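Local coordinates for beta-lactamase-related domain-containing protein (Bacteroides dorei DSM 17855, PDB 5TGF) that is of unknown function but probably acts as a serine hydrolase of the beta-lactamase family, and has been seen to bind calcium, at residues R74-W79 with V83-P88; W62-V67 with K165-L170. All coordinates share one frame; numbering follows the deposited sequence.

Contact 1 of 2, residues R74-W79 with V83-P88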
# COMPACT_ATOMS: atom_id res chain seq x y z
N ARG A 74 6.40 9.99 16.86
CA ARG A 74 7.08 9.73 18.16
C ARG A 74 8.55 10.21 18.26
O ARG A 74 9.16 10.06 19.32
CB ARG A 74 7.10 8.23 18.45
CG ARG A 74 5.78 7.65 18.90
CD ARG A 74 5.84 6.13 18.83
NE ARG A 74 4.65 5.51 19.39
CZ ARG A 74 3.46 5.51 18.81
NH1 ARG A 74 3.28 6.09 17.62
NH2 ARG A 74 2.45 4.91 19.40
N THR A 75 9.13 10.67 17.17
CA THR A 75 10.57 10.96 17.12
C THR A 75 10.79 12.26 16.35
O THR A 75 9.85 12.87 15.88
CB THR A 75 11.35 9.84 16.41
OG1 THR A 75 10.92 9.75 15.05
CG2 THR A 75 11.18 8.48 17.11
N ASP A 76 12.05 12.68 16.22
CA ASP A 76 12.42 13.81 15.37
C ASP A 76 12.42 13.47 13.86
O ASP A 76 12.65 14.34 13.04
CB ASP A 76 13.81 14.31 15.79
CG ASP A 76 14.22 15.60 15.08
OD1 ASP A 76 13.50 16.62 15.16
OD2 ASP A 76 15.30 15.61 14.46
N LEU A 77 12.15 12.22 13.50
CA LEU A 77 11.99 11.85 12.07
C LEU A 77 10.84 12.62 11.47
O LEU A 77 9.78 12.77 12.09
CB LEU A 77 11.73 10.34 11.94
CG LEU A 77 11.69 9.85 10.49
CD1 LEU A 77 13.06 9.98 9.81
CD2 LEU A 77 11.23 8.40 10.49
N SER A 78 11.07 13.19 10.29
CA SER A 78 10.08 14.02 9.63
C SER A 78 10.01 13.70 8.13
O SER A 78 10.99 13.29 7.54
CB SER A 78 10.40 15.50 9.85
OG SER A 78 9.96 16.31 8.75
N TRP A 79 8.86 13.96 7.52
CA TRP A 79 8.65 13.66 6.11
C TRP A 79 9.61 14.40 5.20
O TRP A 79 9.92 13.93 4.09
CB TRP A 79 7.22 14.04 5.71
CG TRP A 79 6.18 13.29 6.50
CD1 TRP A 79 5.28 13.82 7.36
CD2 TRP A 79 6.00 11.85 6.58
NE1 TRP A 79 4.49 12.82 7.90
CE2 TRP A 79 4.94 11.60 7.46
CE3 TRP A 79 6.66 10.76 6.01
CZ2 TRP A 79 4.47 10.31 7.73
CZ3 TRP A 79 6.20 9.46 6.27
CH2 TRP A 79 5.10 9.25 7.13
N VAL A 83 17.78 11.50 3.58
CA VAL A 83 18.31 10.19 3.96
C VAL A 83 19.55 10.33 4.87
O VAL A 83 19.65 9.66 5.88
CB VAL A 83 18.63 9.34 2.70
CG1 VAL A 83 19.39 8.07 3.05
CG2 VAL A 83 17.36 8.97 1.95
N GLU A 84 20.49 11.19 4.47
CA GLU A 84 21.79 11.31 5.11
C GLU A 84 21.73 11.89 6.51
O GLU A 84 22.67 11.72 7.29
CB GLU A 84 22.73 12.14 4.22
CG GLU A 84 22.28 13.59 4.04
CD GLU A 84 22.69 14.16 2.69
OE1 GLU A 84 22.11 15.19 2.27
OE2 GLU A 84 23.57 13.57 2.02
N LYS A 85 20.64 12.57 6.86
CA LYS A 85 20.46 12.98 8.26
C LYS A 85 20.43 11.78 9.20
O LYS A 85 20.91 11.85 10.34
CB LYS A 85 19.19 13.80 8.41
CG LYS A 85 18.78 14.07 9.86
CD LYS A 85 17.55 14.94 9.96
CE LYS A 85 17.09 15.03 11.41
NZ LYS A 85 15.73 15.62 11.56
N TRP A 86 19.85 10.68 8.73
CA TRP A 86 19.65 9.52 9.56
C TRP A 86 20.60 8.39 9.23
O TRP A 86 20.94 7.65 10.12
CB TRP A 86 18.18 9.04 9.48
CG TRP A 86 17.22 10.00 10.15
CD1 TRP A 86 16.57 11.04 9.56
CD2 TRP A 86 16.94 10.09 11.55
NE1 TRP A 86 15.85 11.73 10.51
CE2 TRP A 86 16.07 11.18 11.73
CE3 TRP A 86 17.36 9.38 12.67
CZ2 TRP A 86 15.58 11.55 12.98
CZ3 TRP A 86 16.86 9.74 13.92
CH2 TRP A 86 15.97 10.80 14.06
N LEU A 87 21.00 8.25 7.96
CA LEU A 87 21.88 7.16 7.51
C LEU A 87 23.19 7.75 6.96
O LEU A 87 23.31 7.98 5.75
CB LEU A 87 21.22 6.30 6.43
CG LEU A 87 19.79 5.84 6.72
CD1 LEU A 87 19.24 4.97 5.58
CD2 LEU A 87 19.78 5.06 8.02
N PRO A 88 24.17 8.01 7.85
CA PRO A 88 25.33 8.79 7.41
C PRO A 88 26.21 8.10 6.36
O PRO A 88 26.97 8.79 5.67
CB PRO A 88 26.09 9.07 8.72
CG PRO A 88 25.59 8.06 9.69
CD PRO A 88 24.17 7.78 9.30

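Contact 2 of 2, residues W62-V67 with K165-L170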
# COMPACT_ATOMS: atom_id res chain seq x y z
N TRP A 62 0.68 0.56 1.99
CA TRP A 62 -0.17 1.42 2.81
C TRP A 62 0.15 1.21 4.28
O TRP A 62 0.30 2.16 5.03
CB TRP A 62 -1.64 1.13 2.53
CG TRP A 62 -2.62 2.23 2.89
CD1 TRP A 62 -2.39 3.37 3.67
CD2 TRP A 62 -3.97 2.32 2.46
NE1 TRP A 62 -3.53 4.15 3.70
CE2 TRP A 62 -4.51 3.52 2.99
CE3 TRP A 62 -4.76 1.49 1.67
CZ2 TRP A 62 -5.83 3.91 2.75
CZ3 TRP A 62 -6.05 1.89 1.39
CH2 TRP A 62 -6.57 3.11 1.92
N VAL A 63 0.19 -0.04 4.69
CA VAL A 63 0.53 -0.42 6.08
C VAL A 63 1.95 -0.01 6.43
O VAL A 63 2.20 0.51 7.51
CB VAL A 63 0.31 -1.93 6.32
CG1 VAL A 63 0.66 -2.28 7.78
CG2 VAL A 63 -1.11 -2.33 5.97
N ALA A 64 2.90 -0.18 5.52
CA ALA A 64 4.29 0.19 5.82
C ALA A 64 4.47 1.70 5.98
O ALA A 64 5.18 2.17 6.89
CB ALA A 64 5.21 -0.35 4.74
N ALA A 65 3.79 2.48 5.14
CA ALA A 65 3.76 3.93 5.31
C ALA A 65 3.17 4.32 6.69
O ALA A 65 3.65 5.27 7.33
CB ALA A 65 2.96 4.57 4.19
N ALA A 66 2.15 3.60 7.12
CA ALA A 66 1.57 3.84 8.47
C ALA A 66 2.55 3.52 9.62
O ALA A 66 2.57 4.26 10.62
CB ALA A 66 0.29 3.06 8.64
N VAL A 67 3.39 2.49 9.48
CA VAL A 67 4.39 2.20 10.51
C VAL A 67 5.39 3.38 10.60
O VAL A 67 5.69 3.88 11.68
CB VAL A 67 5.14 0.89 10.21
CG1 VAL A 67 6.27 0.66 11.21
CG2 VAL A 67 4.20 -0.30 10.21
N LYS A 165 15.15 0.13 16.61
CA LYS A 165 14.40 -1.13 16.61
C LYS A 165 14.09 -1.53 15.15
O LYS A 165 13.85 -0.67 14.32
CB LYS A 165 13.08 -0.93 17.37
CG LYS A 165 12.46 -2.18 17.92
CD LYS A 165 11.28 -1.83 18.87
CE LYS A 165 10.45 -3.09 19.11
NZ LYS A 165 9.33 -2.91 20.08
N GLU A 166 14.07 -2.82 14.87
CA GLU A 166 13.88 -3.27 13.49
C GLU A 166 12.41 -3.14 13.05
O GLU A 166 11.49 -3.03 13.88
CB GLU A 166 14.40 -4.70 13.31
CG GLU A 166 15.93 -4.78 13.24
CD GLU A 166 16.41 -6.04 12.57
OE1 GLU A 166 16.32 -7.10 13.19
OE2 GLU A 166 16.79 -5.99 11.37
N PHE A 167 12.21 -3.11 11.74
CA PHE A 167 10.94 -2.72 11.14
C PHE A 167 9.79 -3.69 11.44
O PHE A 167 8.64 -3.27 11.69
CB PHE A 167 11.10 -2.52 9.62
CG PHE A 167 9.86 -1.93 8.96
CD1 PHE A 167 9.66 -0.58 8.94
CD2 PHE A 167 8.87 -2.76 8.48
CE1 PHE A 167 8.50 -0.03 8.40
CE2 PHE A 167 7.72 -2.23 7.90
CZ PHE A 167 7.54 -0.87 7.88
N GLU A 168 10.06 -4.99 11.38
CA GLU A 168 8.99 -5.94 11.69
C GLU A 168 8.52 -5.80 13.18
O GLU A 168 7.32 -5.73 13.45
CB GLU A 168 9.39 -7.35 11.31
CG GLU A 168 8.42 -8.45 11.73
CD GLU A 168 6.99 -8.27 11.22
OE1 GLU A 168 6.77 -7.61 10.19
OE2 GLU A 168 6.07 -8.81 11.84
N PRO A 169 9.48 -5.73 14.13
CA PRO A 169 9.03 -5.51 15.50
C PRO A 169 8.31 -4.18 15.69
O PRO A 169 7.32 -4.13 16.44
CB PRO A 169 10.33 -5.52 16.32
CG PRO A 169 11.28 -6.29 15.52
CD PRO A 169 10.85 -6.27 14.08
N LEU A 170 8.74 -3.16 14.96
CA LEU A 170 8.02 -1.88 14.97
C LEU A 170 6.59 -2.00 14.48
O LEU A 170 5.67 -1.42 15.05
CB LEU A 170 8.76 -0.82 14.17
CG LEU A 170 10.02 -0.25 14.82
CD1 LEU A 170 10.71 0.61 13.78
CD2 LEU A 170 9.65 0.57 16.08

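Contact 1 of 2, residues R74-W79 with V83-P88
L77 and W86 meet where the chain, having left helix 60-74, doubles back through a short loop into the short segment 83-86. The side chain of W86 is the one to follow. Its CB leads toward the loop, and with CG set anti to the carbonyl carbon (chi1 -69°) the indole lies against the backbone of D76 and L77. The methyl L77 CD1 makes a CH-pi contact over one face, 3.7 Å from the centroid of the five-membered ring of W86. W86 NE1 lies 3.4 Å from L77 CD1, yet its hydrogen bond goes to D81 OD2 in the intervening loop. On the six-membered ring, W86 CZ2 comes within 3.5 Å of L77 N, while the carbonyl carbon of D76 stands at the ring edge. W86 CH2, further out, is 4.1 Å from L77 N.

Beside the indole, K85 reaches out fully extended, and its NZ forms a salt bridge of 2.9 Å with D76 OD2, arriving from above the carboxylate plane, 49° out of it. D81 OD2 gathers K85 NZ, W86 NE1 and S78 N, fixing the lysine and the indole N-H together. T75 OG1 accepts from L77 N in an ST turn and is also hydrogen-bonded to V71 O of helix 60-74. Behind this partly exposed surface, L77 packs on helices 60-74 and 100-103, and W86 rests on A162 of helix 150-163.

Contact 2 of 2, residues W62-V67 with K165-L170
Helix 60-74 runs unbroken through 62-67, whereas 165-170 catches a helix at its start: E166 occupies the N-cap position and helix 167-179 follows. The backbones come closest at V67 and L170, whose CA atoms lie 7.1 Å apart, while F167 spans the wider part. Within the first segment the bonds A66 N to W62 O and V67 N to V63 O keep the helix regular, and L170 N to E166 O begins the second.

Between the helices the main bridge is F167. Its CG is anti to the backbone N (chi1 -172°), which carries the ring across to the first helix, with CE1 and CZ leading. F167 CE1 lies 3.7 Å from V67 CG1, and F167 CZ is 3.8 Å from V67 CB, so the valine meets the ring through both its branch point and a methyl, at an oblique angle. One turn earlier, A64 CB approaches CZ of F167 at 3.9 Å, and A64 CA lies at the ring edge in its plane. The methyl V67 CG1 serves a second neighbour as well, standing 4.1 Å from L170 CB; it touches both, pointing into the angle between ring and leucine. All four residues are buried, and the contact is wholly apolar. F186 completes the setting of the phenyl ring through an edge-to-face stack, while F171 and I175 of helix 167-179 continue the packing against V67.

This is helix-to-helix packing in the helical part of a serine beta-lactamase-like fold, where an SxxK sequence, S58 to K61, runs into the start of helix 60-74, consistent with the family's nucleophile motif.

Overall arrangement
Both contacts depend on helix 60-74: contact 2 packs its first half against helix 167-179, and contact 1 gathers the chain just after its end. Their centres lie about 15 Å apart, and W79 of contact 1 reaches back to the helix, its CH2 4.2 Å from A65 O. Toward the start of the helix, A64 is close to the residues of the probable SxxK motif but makes no contact with them. Toward its end, T75 and L77 join V72 in a calcium site seen for this protein, although no calcium is bound here; the side chain of L170 is about 8 Å from the side chains of T75 and L77.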